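Putative hemin storage protein (Bordetella bronchiseptica, PDB 6AU1) cleaves deacetylated poly-beta-1,6-N-acetylglucosamine, a biofilm polysaccharide, through the glycoside hydrolase domain that this chain represents. Local coordinates at residues Y332-Y335 with P336-F339; A79-L82 with K83-G87; P22-Q25 with N26-G30; D313-I316 with L317-M321; A274-P277 with E278-M281. All blocks are in the same frame, centred on the assembly; numbering follows the deposited sequence.

Interaction 1 of 5, residues Y332-Y335 with P336-F339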
loop_
_atom_site.group_PDB
_atom_site.type_symbol
_atom_site.label_atom_id
_atom_site.label_comp_id
_atom_site.label_asym_id
_atom_site.label_seq_id
_atom_site.Cartn_x
_atom_site.Cartn_y
_atom_site.Cartn_z
ATOM N N TYR A 332 8.773 11.810 -4.103
ATOM C CA TYR A 332 7.545 12.074 -3.363
ATOM C C TYR A 332 6.354 11.977 -4.292
ATOM O O TYR A 332 6.505 11.720 -5.482
ATOM C CB TYR A 332 7.587 13.449 -2.664
ATOM C CG TYR A 332 7.995 14.604 -3.552
ATOM C CD1 TYR A 332 7.091 15.177 -4.440
ATOM C CD2 TYR A 332 9.281 15.128 -3.490
ATOM C CE1 TYR A 332 7.469 16.234 -5.261
ATOM C CE2 TYR A 332 9.666 16.192 -4.304
ATOM C CZ TYR A 332 8.747 16.731 -5.186
ATOM O OH TYR A 332 9.116 17.773 -5.994
ATOM N N GLY A 333 5.171 12.166 -3.734
ATOM C CA GLY A 333 3.953 12.053 -4.517
ATOM C C GLY A 333 2.763 12.327 -3.633
ATOM O O GLY A 333 2.923 12.793 -2.498
ATOM N N TYR A 334 1.563 12.055 -4.132
ATOM C CA TYR A 334 0.395 12.310 -3.304
ATOM C C TYR A 334 -0.719 11.307 -3.580
ATOM O O TYR A 334 -0.779 10.671 -4.637
ATOM C CB TYR A 334 -0.127 13.747 -3.501
ATOM C CG TYR A 334 -0.707 14.007 -4.875
ATOM C CD1 TYR A 334 -2.033 13.679 -5.166
ATOM C CD2 TYR A 334 0.061 14.583 -5.880
ATOM C CE1 TYR A 334 -2.565 13.905 -6.429
ATOM C CE2 TYR A 334 -0.461 14.814 -7.144
ATOM C CZ TYR A 334 -1.778 14.479 -7.412
ATOM O OH TYR A 334 -2.310 14.699 -8.664
ATOM N N TYR A 335 -1.594 11.199 -2.585
ATOM C CA TYR A 335 -2.788 10.368 -2.627
ATOM C C TYR A 335 -3.886 11.157 -1.922
ATOM O O TYR A 335 -3.637 11.717 -0.860
ATOM C CB TYR A 335 -2.546 9.022 -1.923
ATOM C CG TYR A 335 -3.790 8.171 -1.812
ATOM C CD1 TYR A 335 -4.469 7.753 -2.951
ATOM C CD2 TYR A 335 -4.282 7.770 -0.571
ATOM C CE1 TYR A 335 -5.621 6.962 -2.852
ATOM C CE2 TYR A 335 -5.424 6.983 -0.463
ATOM C CZ TYR A 335 -6.093 6.585 -1.612
ATOM O OH TYR A 335 -7.234 5.808 -1.504
ATOM N N PRO A 336 -5.102 11.230 -2.501
ATOM C CA PRO A 336 -5.616 10.719 -3.770
ATOM C C PRO A 336 -5.692 11.807 -4.833
ATOM O O PRO A 336 -5.611 12.995 -4.514
ATOM C CB PRO A 336 -7.024 10.253 -3.389
ATOM C CG PRO A 336 -7.466 11.356 -2.411
ATOM C CD PRO A 336 -6.185 11.843 -1.704
ATOM N N ASP A 337 -5.857 11.411 -6.084
ATOM C CA ASP A 337 -6.160 12.394 -7.111
ATOM C C ASP A 337 -7.672 12.509 -7.254
ATOM O O ASP A 337 -8.354 11.541 -7.623
ATOM C CB ASP A 337 -5.518 12.021 -8.439
ATOM C CG ASP A 337 -5.511 13.183 -9.408
ATOM O OD1 ASP A 337 -4.766 14.143 -9.142
ATOM O OD2 ASP A 337 -6.281 13.154 -10.389
ATOM N N ASP A 338 -8.203 13.684 -6.930
ATOM C CA ASP A 338 -9.634 13.933 -7.084
ATOM C C ASP A 338 -9.841 14.592 -8.436
ATOM O O ASP A 338 -10.030 15.810 -8.529
ATOM C CB ASP A 338 -10.153 14.816 -5.941
ATOM C CG ASP A 338 -11.669 14.919 -5.902
ATOM O OD1 ASP A 338 -12.355 14.401 -6.810
ATOM O OD2 ASP A 338 -12.177 15.554 -4.953
ATOM N N PHE A 339 -9.779 13.783 -9.490
ATOM C CA PHE A 339 -9.749 14.323 -10.849
ATOM C C PHE A 339 -11.057 14.992 -11.261
ATOM O O PHE A 339 -11.058 15.885 -12.109
ATOM C CB PHE A 339 -9.378 13.220 -11.852
ATOM C CG PHE A 339 -10.042 11.906 -11.580
ATOM C CD1 PHE A 339 -11.292 11.632 -12.103
ATOM C CD2 PHE A 339 -9.418 10.948 -10.785
ATOM C CE1 PHE A 339 -11.917 10.431 -11.849
ATOM C CE2 PHE A 339 -10.047 9.740 -10.529
ATOM C CZ PHE A 339 -11.292 9.487 -11.068
#
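Asp337 OD1 is gripped by two groups: the phenol of Tyr334 donates to it, with OH 2.6 Å from OD1, and Arg35 forms a salt bridge with the same oxygen. The contact lies where strand 332-335, the last of the parallel strands of a TIM-barrel-like domain, runs out into its following loop. The phenol meets OD1 on its anti side, 30° out of the carboxylate plane. Tyr334 holds CG between its backbone N and carbonyl carbon (chi1 68°), which swings the ring forward along the chain, and Pro336 O sits in plane at the ring edge, 3.7 Å from Tyr334 CD1. The peptide bond between Tyr335 and Pro336 is cis, and the two residues pack against each other as a CH-pi pair. The hydroxyl of Tyr335 bonds to Asp13, while Trp93 meets its ring edge-to-face. Pro336 CB stands over one face of that tyrosine, 3.9 Å from the centroid of the Tyr335 ring and 28° off its normal.

Interaction 2 of 5, residues A79-L82 with K83-G87; sequences AWQL and KTRAG
Trp80 O takes two hydrogen bonds from Thr84, one from the backbone N at 2.9 Å and one from the hydroxyl, with Thr84 OG1 also 2.9 Å from Trp80 O. The two donors reach the oxygen from opposite faces of its carbonyl plane. Thr84 can do this because its OG1 lies between the backbone N and the carbonyl carbon (chi1 63°), turned back over the preceding turn, while CG2 approaches the indole obliquely, 4.0 Å from Trp80 CE3. One residue on, Gln81 and Arg85 run side by side in the same direction. Gln81 OE1 rests over one face of the Arg85 guanidinium, 3.3 Å from Arg85 NH1, and the angle is too poor for a hydrogen bond; amide and guanidinium planes are 37° apart. On the buried side Leu82 CD2 lies 4.4 Å from Ala86 CB, and Leu82 packs on Ile33 and Met36 of helix 22-39 and on Val90 of strand 89-94. Further out, Lys83 makes a salt bridge with Asp155, and His153 stacks on Trp80. Helix 75-86 ends here with a wider pi-type turn, and Gly87 leaves it with positive phi. The bond from Ala86 N to Leu82 O is already weak. The placement of Gln81 OE1 over the cationic Arg85 guanidinium is probably favoured by electrostatics rather than by a directed bond.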
loop_
_atom_site.group_PDB
_atom_site.type_symbol
_atom_site.label_atom_id
_atom_site.label_comp_id
_atom_site.label_asym_id
_atom_site.label_seq_id
_atom_site.Cartn_x
_atom_site.Cartn_y
_atom_site.Cartn_z
ATOM N N ALA A 79 -5.223 1.171 -16.885
ATOM C CA ALA A 79 -3.771 1.020 -16.968
ATOM C C ALA A 79 -3.287 1.264 -18.398
ATOM O O ALA A 79 -2.320 1.998 -18.616
ATOM C CB ALA A 79 -3.349 -0.365 -16.490
ATOM N N TRP A 80 -3.960 0.668 -19.383
ATOM C CA TRP A 80 -3.524 0.871 -20.767
ATOM C C TRP A 80 -3.651 2.338 -21.192
ATOM O O TRP A 80 -2.788 2.867 -21.901
ATOM C CB TRP A 80 -4.322 -0.023 -21.741
ATOM C CG TRP A 80 -3.709 -1.391 -21.959
ATOM C CD1 TRP A 80 -4.313 -2.610 -21.764
ATOM C CD2 TRP A 80 -2.370 -1.673 -22.387
ATOM N NE1 TRP A 80 -3.432 -3.628 -22.067
ATOM C CE2 TRP A 80 -2.234 -3.079 -22.447
ATOM C CE3 TRP A 80 -1.276 -0.874 -22.743
ATOM C CZ2 TRP A 80 -1.048 -3.697 -22.840
ATOM C CZ3 TRP A 80 -0.102 -1.491 -23.127
ATOM C CH2 TRP A 80 0.001 -2.888 -23.176
ATOM N N GLN A 81 -4.724 3.002 -20.773
ATOM C CA GLN A 81 -4.917 4.382 -21.207
ATOM C C GLN A 81 -3.922 5.313 -20.533
ATOM O O GLN A 81 -3.430 6.241 -21.169
ATOM C CB GLN A 81 -6.343 4.853 -20.948
ATOM C CG GLN A 81 -7.356 4.137 -21.826
ATOM C CD GLN A 81 -8.550 4.994 -22.175
ATOM O OE1 GLN A 81 -8.481 6.222 -22.145
ATOM N NE2 GLN A 81 -9.660 4.347 -22.513
ATOM N N LEU A 82 -3.645 5.079 -19.248
ATOM C CA LEU A 82 -2.585 5.828 -18.573
ATOM C C LEU A 82 -1.244 5.652 -19.283
ATOM O O LEU A 82 -0.535 6.635 -19.538
ATOM C CB LEU A 82 -2.468 5.395 -17.109
ATOM C CG LEU A 82 -3.534 5.986 -16.187
ATOM C CD1 LEU A 82 -3.450 5.321 -14.825
ATOM C CD2 LEU A 82 -3.360 7.500 -16.053
ATOM N N LYS A 83 -0.906 4.409 -19.627
ATOM C CA LYS A 83 0.375 4.137 -20.281
ATOM C C LYS A 83 0.472 4.788 -21.655
ATOM O O LYS A 83 1.470 5.443 -21.973
ATOM C CB LYS A 83 0.615 2.625 -20.405
ATOM C CG LYS A 83 0.877 1.956 -19.056
ATOM C CD LYS A 83 1.242 0.479 -19.190
ATOM C CE LYS A 83 2.554 0.279 -19.948
ATOM N NZ LYS A 83 3.713 0.984 -19.324
ATOM N N THR A 84 -0.563 4.613 -22.469
ATOM C CA THR A 84 -0.479 5.027 -23.861
ATOM C C THR A 84 -0.820 6.496 -24.084
ATOM O O THR A 84 -0.235 7.139 -24.959
ATOM C CB THR A 84 -1.394 4.163 -24.750
ATOM O OG1 THR A 84 -2.762 4.352 -24.369
ATOM C CG2 THR A 84 -1.029 2.702 -24.591
ATOM N N ARG A 85 -1.760 7.032 -23.312
ATOM C CA ARG A 85 -2.213 8.407 -23.535
ATOM C C ARG A 85 -1.485 9.416 -22.640
ATOM O O ARG A 85 -1.197 10.533 -23.071
ATOM C CB ARG A 85 -3.728 8.523 -23.326
ATOM C CG ARG A 85 -4.570 7.649 -24.265
ATOM C CD ARG A 85 -6.060 7.968 -24.170
ATOM N NE ARG A 85 -6.845 7.125 -25.076
ATOM C CZ ARG A 85 -8.139 7.292 -25.339
ATOM N NH1 ARG A 85 -8.817 8.278 -24.768
ATOM N NH2 ARG A 85 -8.754 6.471 -26.183
ATOM N N ALA A 86 -1.181 9.028 -21.405
ATOM C CA ALA A 86 -0.508 9.939 -20.474
ATOM C C ALA A 86 0.997 9.684 -20.408
ATOM O O ALA A 86 1.751 10.521 -19.911
ATOM C CB ALA A 86 -1.130 9.831 -19.081
ATOM N N GLY A 87 1.429 8.523 -20.896
ATOM C CA GLY A 87 2.838 8.170 -20.929
ATOM C C GLY A 87 3.500 7.954 -19.575
ATOM O O GLY A 87 4.698 8.198 -19.415
#

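Interaction 3 of 5, residues P22-Q25 with N26-G30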
loop_
_atom_site.group_PDB
_atom_site.type_symbol
_atom_site.label_atom_id
_atom_site.label_comp_id
_atom_site.label_asym_id
_atom_site.label_seq_id
_atom_site.Cartn_x
_atom_site.Cartn_y
_atom_site.Cartn_z
ATOM N N PRO A 22 -21.856 3.539 -17.535
ATOM C CA PRO A 22 -20.544 3.395 -18.182
ATOM C C PRO A 22 -20.115 4.662 -18.932
ATOM O O PRO A 22 -18.917 4.887 -19.143
ATOM C CB PRO A 22 -20.751 2.215 -19.147
ATOM C CG PRO A 22 -22.226 2.180 -19.403
ATOM C CD PRO A 22 -22.873 2.644 -18.123
ATOM N N GLU A 23 -21.068 5.501 -19.309
ATOM C CA GLU A 23 -20.709 6.720 -20.022
ATOM C C GLU A 23 -20.162 7.764 -19.047
ATOM O O GLU A 23 -19.221 8.484 -19.373
ATOM C CB GLU A 23 -21.898 7.271 -20.806
ATOM C CG GLU A 23 -21.495 8.030 -22.062
ATOM C CD GLU A 23 -20.631 7.204 -23.017
ATOM O OE1 GLU A 23 -20.819 5.963 -23.106
ATOM O OE2 GLU A 23 -19.757 7.805 -23.684
ATOM N N GLN A 24 -20.734 7.834 -17.847
ATOM C CA GLN A 24 -20.151 8.674 -16.794
ATOM C C GLN A 24 -18.769 8.165 -16.389
ATOM O O GLN A 24 -17.853 8.950 -16.124
ATOM C CB GLN A 24 -21.066 8.723 -15.570
ATOM C CG GLN A 24 -20.557 9.664 -14.482
ATOM C CD GLN A 24 -20.485 11.098 -14.965
ATOM O OE1 GLN A 24 -21.442 11.615 -15.548
ATOM N NE2 GLN A 24 -19.339 11.747 -14.744
ATOM N N GLN A 25 -18.626 6.844 -16.340
ATOM C CA GLN A 25 -17.353 6.229 -16.015
ATOM C C GLN A 25 -16.300 6.630 -17.055
ATOM O O GLN A 25 -15.157 6.916 -16.715
ATOM C CB GLN A 25 -17.512 4.708 -15.943
ATOM C CG GLN A 25 -16.292 3.970 -15.414
ATOM C CD GLN A 25 -16.574 2.493 -15.240
ATOM O OE1 GLN A 25 -17.203 2.087 -14.263
ATOM N NE2 GLN A 25 -16.142 1.687 -16.207
ATOM N N ASN A 26 -16.693 6.658 -18.326
ATOM C CA ASN A 26 -15.779 7.075 -19.381
ATOM C C ASN A 26 -15.370 8.539 -19.229
ATOM O O ASN A 26 -14.206 8.897 -19.427
ATOM C CB ASN A 26 -16.414 6.853 -20.756
ATOM C CG ASN A 26 -15.519 7.325 -21.885
ATOM O OD1 ASN A 26 -14.507 6.698 -22.186
ATOM N ND2 ASN A 26 -15.875 8.438 -22.498
ATOM N N ARG A 27 -16.329 9.388 -18.886
ATOM C CA ARG A 27 -16.022 10.803 -18.691
ATOM C C ARG A 27 -15.059 10.978 -17.518
ATOM O O ARG A 27 -14.129 11.784 -17.590
ATOM C CB ARG A 27 -17.302 11.612 -18.472
ATOM C CG ARG A 27 -18.110 11.786 -19.754
ATOM C CD ARG A 27 -19.215 12.807 -19.587
ATOM N NE ARG A 27 -20.323 12.284 -18.798
ATOM C CZ ARG A 27 -21.330 11.584 -19.309
ATOM N NH1 ARG A 27 -21.357 11.321 -20.610
ATOM N NH2 ARG A 27 -22.304 11.140 -18.523
ATOM N N ASN A 28 -15.280 10.210 -16.450
ATOM C CA ASN A 28 -14.379 10.216 -15.302
ATOM C C ASN A 28 -12.958 9.857 -15.723
ATOM O O ASN A 28 -11.996 10.565 -15.400
ATOM C CB ASN A 28 -14.859 9.229 -14.228
ATOM C CG ASN A 28 -16.175 9.643 -13.587
ATOM O OD1 ASN A 28 -16.645 10.781 -13.750
ATOM N ND2 ASN A 28 -16.780 8.716 -12.837
ATOM N N LEU A 29 -12.836 8.748 -16.447
ATOM C CA LEU A 29 -11.540 8.303 -16.943
ATOM C C LEU A 29 -10.874 9.378 -17.796
ATOM O O LEU A 29 -9.684 9.648 -17.641
ATOM C CB LEU A 29 -11.682 7.009 -17.745
ATOM C CG LEU A 29 -10.385 6.449 -18.330
ATOM C CD1 LEU A 29 -9.299 6.364 -17.256
ATOM C CD2 LEU A 29 -10.644 5.092 -18.938
ATOM N N GLY A 30 -11.645 10.000 -18.685
ATOM C CA GLY A 30 -11.122 11.067 -19.520
ATOM C C GLY A 30 -10.492 12.192 -18.709
ATOM O O GLY A 30 -9.431 12.703 -19.065
#
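Segments 22-25 and 26-30 form the first turns of helix 22-39, where Asn26, Arg27, Asn28 and Leu29 each donate a backbone N-H to the residue four places earlier, as in Leu29 N to Gln25 O at 3.0 Å. Above this backbone the amide of Gln24 bridges two later side chains. Its oxygen accepts from Arg27, with NH2 3.1 Å from Gln24 OE1, and its nitrogen donates to Asn28, with Gln24 NE2 3.0 Å from OD1 of that asparagine. CG of Gln24 stands opposite the backbone N about CA-CB (chi1 -176°) and the chain then bends at chi2, which lays the amide along the helix between both partners. OE1 lies in the guanidinium plane, though the donor stands well above the amide carbonyl plane, and the amide and guanidinium planes are 72° apart. Asn28 OD1 likewise lies in the amide plane of Gln24. The bend of Arg27 at chi3 folds its guanidinium back over the helix, so that Glu23 O sits 3.7 Å above its plane, over the centre, and Glu23 CG comes within 3.6 Å of Arg27 NH1. Asn28 ND2 bonds to Ile17 O and Gln25 OE1 to Asp19 N, tying the helix to the chain that precedes it. The arrangement is that of i to i+3 and i to i+4 side-chain bridges on the amino-terminal turns of a barrel's outer helix.

Interaction 4 of 5, residues D313-I316 with L317-M321; sequences DTEI and LRRQM. With SO4 (sulfate ion), chain D.
The amino-terminal turn of helix 314-326 carries this contact, with Asp313 at the N-cap position, where its side chain makes no capping bond. Glu315 and Arg319, one turn apart, form a long salt bridge: Glu315 OE2 is 3.6 Å from Arg319 NE, and the two side chains cross at about a right angle, their flat groups 53° apart. With CG opposite its backbone N (chi1 -179°) and a bend at chi2, Glu315 doubles forward over the arginine, bringing OE2 to 3.5 Å from Arg319 CG and placing its own CG over a face of the guanidinium. The same OE2 accepts from a water, which in turn accepts from Arg318 NH1 at 2.8 Å, in the plane of that guanidinium; Arg318 has a direct salt bridge to Asp351. At the helix start a sulfate, probably from the crystallisation liquor, takes two bonds through its O1, from Thr314 N at 2.7 Å and from Thr314 OG1 at 2.9 Å. Asp313 O accepts from both Ile316 N and Leu317 N. Leu317 faces inward onto Leu301 and Leu349. Helix 314-326, packed on the barrel strands, thus combines an anion held by its first N-H with an i to i+4 Glu-Arg ion pair on its exposed side.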
loop_
_atom_site.group_PDB
_atom_site.type_symbol
_atom_site.label_atom_id
_atom_site.label_comp_id
_atom_site.label_asym_id
_atom_site.label_seq_id
_atom_site.Cartn_x
_atom_site.Cartn_y
_atom_site.Cartn_z
ATOM N N ASP A 313 -5.832 22.115 0.917
ATOM C CA ASP A 313 -5.419 23.226 0.059
ATOM C C ASP A 313 -4.158 22.870 -0.717
ATOM O O ASP A 313 -3.167 22.432 -0.130
ATOM C CB ASP A 313 -5.182 24.488 0.886
ATOM C CG ASP A 313 -6.472 25.133 1.344
ATOM O OD1 ASP A 313 -6.404 26.179 2.018
ATOM O OD2 ASP A 313 -7.556 24.602 1.020
ATOM N N THR A 314 -4.207 23.036 -2.036
ATOM C CA THR A 314 -3.088 22.639 -2.888
ATOM C C THR A 314 -1.810 23.360 -2.465
ATOM O O THR A 314 -0.713 22.801 -2.558
ATOM C CB THR A 314 -3.386 22.917 -4.376
ATOM O OG1 THR A 314 -4.519 22.143 -4.788
ATOM C CG2 THR A 314 -2.198 22.541 -5.252
ATOM N N GLU A 315 -1.952 24.583 -1.962
ATOM C CA GLU A 315 -0.781 25.336 -1.511
ATOM C C GLU A 315 -0.137 24.674 -0.286
ATOM O O GLU A 315 1.072 24.760 -0.092
ATOM C CB GLU A 315 -1.154 26.790 -1.206
ATOM C CG GLU A 315 0.018 27.659 -0.749
ATOM C CD GLU A 315 1.160 27.700 -1.761
ATOM O OE1 GLU A 315 0.888 27.788 -2.977
ATOM O OE2 GLU A 315 2.333 27.640 -1.336
ATOM N N ILE A 316 -0.930 24.001 0.538
ATOM C CA ILE A 316 -0.359 23.288 1.676
ATOM C C ILE A 316 0.432 22.069 1.192
ATOM O O ILE A 316 1.527 21.773 1.690
ATOM C CB ILE A 316 -1.455 22.852 2.674
ATOM C CG1 ILE A 316 -2.022 24.077 3.397
ATOM C CG2 ILE A 316 -0.902 21.850 3.681
ATOM C CD1 ILE A 316 -3.261 23.782 4.238
ATOM N N LEU A 317 -0.121 21.379 0.204
ATOM C CA LEU A 317 0.534 20.226 -0.398
ATOM C C LEU A 317 1.840 20.632 -1.081
ATOM O O LEU A 317 2.874 19.967 -0.932
ATOM C CB LEU A 317 -0.412 19.562 -1.396
ATOM C CG LEU A 317 0.062 18.282 -2.085
ATOM C CD1 LEU A 317 0.362 17.219 -1.053
ATOM C CD2 LEU A 317 -1.010 17.796 -3.072
ATOM N N ARG A 318 1.794 21.728 -1.828
ATOM C CA ARG A 318 2.991 22.210 -2.506
ATOM C C ARG A 318 4.060 22.607 -1.492
ATOM O O ARG A 318 5.253 22.355 -1.711
ATOM C CB ARG A 318 2.668 23.391 -3.425
ATOM C CG ARG A 318 3.831 23.795 -4.341
ATOM C CD ARG A 318 3.422 24.920 -5.278
ATOM N NE ARG A 318 4.488 25.291 -6.215
ATOM C CZ ARG A 318 5.534 26.049 -5.895
ATOM N NH1 ARG A 318 5.665 26.514 -4.659
ATOM N NH2 ARG A 318 6.453 26.340 -6.807
ATOM N N ARG A 319 3.650 23.234 -0.391
ATOM C CA ARG A 319 4.627 23.645 0.620
ATOM C C ARG A 319 5.324 22.422 1.207
ATOM O O ARG A 319 6.515 22.482 1.528
ATOM C CB ARG A 319 3.977 24.452 1.744
ATOM C CG ARG A 319 3.652 25.894 1.403
ATOM C CD ARG A 319 3.037 26.588 2.609
ATOM N NE ARG A 319 2.283 27.783 2.241
ATOM C CZ ARG A 319 1.230 28.236 2.915
ATOM N NH1 ARG A 319 0.797 27.588 3.991
ATOM N NH2 ARG A 319 0.604 29.332 2.510
ATOM N N GLN A 320 4.586 21.319 1.346
ATOM C CA GLN A 320 5.198 20.087 1.842
ATOM C C GLN A 320 6.222 19.566 0.832
ATOM O O GLN A 320 7.319 19.140 1.210
ATOM C CB GLN A 320 4.139 19.015 2.141
ATOM C CG GLN A 320 3.315 19.337 3.371
ATOM C CD GLN A 320 2.332 18.233 3.704
ATOM O OE1 GLN A 320 1.858 17.526 2.814
ATOM N NE2 GLN A 320 2.036 18.070 4.985
ATOM N N MET A 321 5.883 19.634 -0.451
ATOM C CA MET A 321 6.816 19.192 -1.483
ATOM C C MET A 321 8.061 20.075 -1.520
ATOM O O MET A 321 9.173 19.565 -1.642
ATOM C CB MET A 321 6.131 19.163 -2.848
ATOM C CG MET A 321 5.071 18.064 -2.942
ATOM S SD MET A 321 4.176 18.147 -4.493
ATOM C CE MET A 321 3.027 16.785 -4.271
HETATM S S SO4 D . -7.026 24.520 -4.287
HETATM O O1 SO4 D . -6.585 23.545 -3.294
HETATM O O2 SO4 D . -6.236 25.742 -4.159
HETATM O O3 SO4 D . -6.829 23.975 -5.627
HETATM O O4 SO4 D . -8.444 24.808 -4.094
HETATM O O HOH W 1 4.655 26.182 -2.024
#

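Interaction 5 of 5, residues A274-P277 with E278-M281. With SO4 (sulfate ion), chain F; SO4 (sulfate ion), chain E.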
loop_
_atom_site.group_PDB
_atom_site.type_symbol
_atom_site.label_atom_id
_atom_site.label_comp_id
_atom_site.label_asym_id
_atom_site.label_seq_id
_atom_site.Cartn_x
_atom_site.Cartn_y
_atom_site.Cartn_z
ATOM N N ALA A 274 -0.564 14.947 13.835
ATOM C CA ALA A 274 0.620 15.684 14.260
ATOM C C ALA A 274 0.282 17.103 14.701
ATOM O O ALA A 274 -0.398 17.839 13.986
ATOM C CB ALA A 274 1.653 15.716 13.134
ATOM N N ALA A 275 0.768 17.481 15.881
ATOM C CA ALA A 275 0.545 18.817 16.419
ATOM C C ALA A 275 1.358 19.874 15.669
ATOM O O ALA A 275 0.905 21.006 15.497
ATOM C CB ALA A 275 0.880 18.851 17.908
ATOM N N ARG A 276 2.557 19.500 15.230
ATOM C CA ARG A 276 3.441 20.416 14.514
ATOM C C ARG A 276 3.881 19.780 13.190
ATOM O O ARG A 276 4.958 19.186 13.105
ATOM C CB ARG A 276 4.661 20.776 15.369
ATOM C CG ARG A 276 4.331 21.454 16.699
ATOM C CD ARG A 276 5.597 21.989 17.355
ATOM N NE ARG A 276 6.364 22.817 16.427
ATOM C CZ ARG A 276 7.638 23.158 16.594
ATOM N NH1 ARG A 276 8.246 23.912 15.688
ATOM N NH2 ARG A 276 8.305 22.745 17.663
ATOM N N PRO A 277 3.036 19.899 12.157
ATOM C CA PRO A 277 3.243 19.184 10.892
ATOM C C PRO A 277 4.579 19.482 10.196
ATOM O O PRO A 277 5.106 18.589 9.531
ATOM C CB PRO A 277 2.065 19.657 10.027
ATOM C CG PRO A 277 1.018 20.058 11.014
ATOM C CD PRO A 277 1.771 20.654 12.165
ATOM N N GLU A 278 5.117 20.690 10.327
ATOM C CA GLU A 278 6.376 20.998 9.647
ATOM C C GLU A 278 7.543 20.324 10.363
ATOM O O GLU A 278 8.406 19.715 9.728
ATOM C CB GLU A 278 6.596 22.511 9.543
ATOM C CG GLU A 278 5.575 23.197 8.649
ATOM C CD GLU A 278 6.139 24.395 7.909
ATOM O OE1 GLU A 278 7.102 25.018 8.410
ATOM O OE2 GLU A 278 5.617 24.709 6.818
ATOM N N GLN A 279 7.557 20.422 11.689
ATOM C CA GLN A 279 8.555 19.721 12.485
ATOM C C GLN A 279 8.454 18.215 12.251
ATOM O O GLN A 279 9.464 17.518 12.124
ATOM C CB GLN A 279 8.382 20.026 13.975
ATOM C CG GLN A 279 9.410 19.329 14.845
ATOM C CD GLN A 279 9.178 19.556 16.327
ATOM O OE1 GLN A 279 8.114 19.235 16.856
ATOM N NE2 GLN A 279 10.174 20.116 17.003
ATOM N N TRP A 280 7.221 17.723 12.212
ATOM C CA TRP A 280 6.955 16.304 12.013
ATOM C C TRP A 280 7.604 15.797 10.730
ATOM O O TRP A 280 8.283 14.771 10.721
ATOM C CB TRP A 280 5.444 16.064 11.973
ATOM C CG TRP A 280 5.010 14.619 12.007
ATOM C CD1 TRP A 280 4.691 13.882 13.109
ATOM C CD2 TRP A 280 4.807 13.760 10.877
ATOM N NE1 TRP A 280 4.312 12.611 12.737
ATOM C CE2 TRP A 280 4.380 12.512 11.372
ATOM C CE3 TRP A 280 4.950 13.927 9.496
ATOM C CZ2 TRP A 280 4.095 11.436 10.536
ATOM C CZ3 TRP A 280 4.671 12.862 8.667
ATOM C CH2 TRP A 280 4.242 11.632 9.187
ATOM N N MET A 281 7.397 16.530 9.643
ATOM C CA MET A 281 7.967 16.140 8.361
ATOM C C MET A 281 9.496 16.232 8.393
ATOM O O MET A 281 10.194 15.392 7.818
ATOM C CB MET A 281 7.404 17.013 7.239
ATOM C CG MET A 281 7.736 16.493 5.850
ATOM S SD MET A 281 6.741 15.036 5.450
ATOM C CE MET A 281 5.100 15.753 5.376
HETATM S S SO4 F . 5.281 23.508 12.914
HETATM O O1 SO4 F . 4.635 23.812 14.187
HETATM O O2 SO4 F . 5.904 24.720 12.385
HETATM O O3 SO4 F . 6.316 22.501 13.121
HETATM O O4 SO4 F . 4.276 23.017 11.974
HETATM S S SO4 E . 13.432 19.918 14.852
HETATM O O1 SO4 E . 12.435 20.978 14.979
HETATM O O2 SO4 E . 14.718 20.399 15.344
HETATM O O3 SO4 E . 13.568 19.543 13.447
HETATM O O4 SO4 E . 13.020 18.750 15.627
#
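Arg276 starts with CG opposite its carbonyl carbon (chi1 -60°) and bends at chi3, while Gln279 sets CG opposite its backbone N (chi1 -179°) and stays extended beyond it, so that the two side chains meet across the start of helix 277-290. The amide carbon of Gln279 lies over one face of the Arg276 guanidinium, CD being 3.6 Å from Arg276 NH2, and the two planes are 41° apart. Gln279 NE2 and Arg276 NH2 are both donors and do not bond; NE2 instead donates to one sulfate, 3.2 Å from its O1. A second sulfate sits at the helix end itself. Gln279 N donates to O3 of this sulfate at 2.8 Å. Glu278 N donates to the sulfate O4 at 3.0 Å. Arg276 NE reaches the sulfate O1 at 3.0 Å, in the plane of the guanidinium. On the far side of the turn Ala274 CB stands over a face of Trp280 as a CH-pi contact, 3.9 Å from the centroid of the Trp280 five-membered ring. Arg276, at the N-cap position, also accepts through its carbonyl O from Trp280 N, and Trp280 and Met281 pack on Pro269 of helix 269-272. Both sulfates probably come from the crystallisation liquor. Backbone N-H groups at a helix amino terminus together with an arginine make a site suited to an anion, where helix dipole and cationic charge would act in the same sense.

In the fold
Interactions 2, 3 and 4 lie on outer helices of the barrel, interaction 5 at the start of another, and interaction 1 at the end of a strand. Interaction 4 packs on that strand, Met321 CG lying 3.8 Å from Tyr332 CE1, and their centres are about 12 Å apart. Interaction 5 touches interaction 4 through Gln320 NE2, 3.9 Å from Met281 CE, with about 14 Å between centres. Both hold sulfates at helix amino termini, probably from the crystallisation liquor. Phe339 CD1 of interaction 1 also touches Asn28 O of interaction 3 at 3.5 Å, and Leu29 CD2 meets Gln81 NE2 of interaction 2. Interactions 3 and 5 are the farthest apart, about 38 Å between centres.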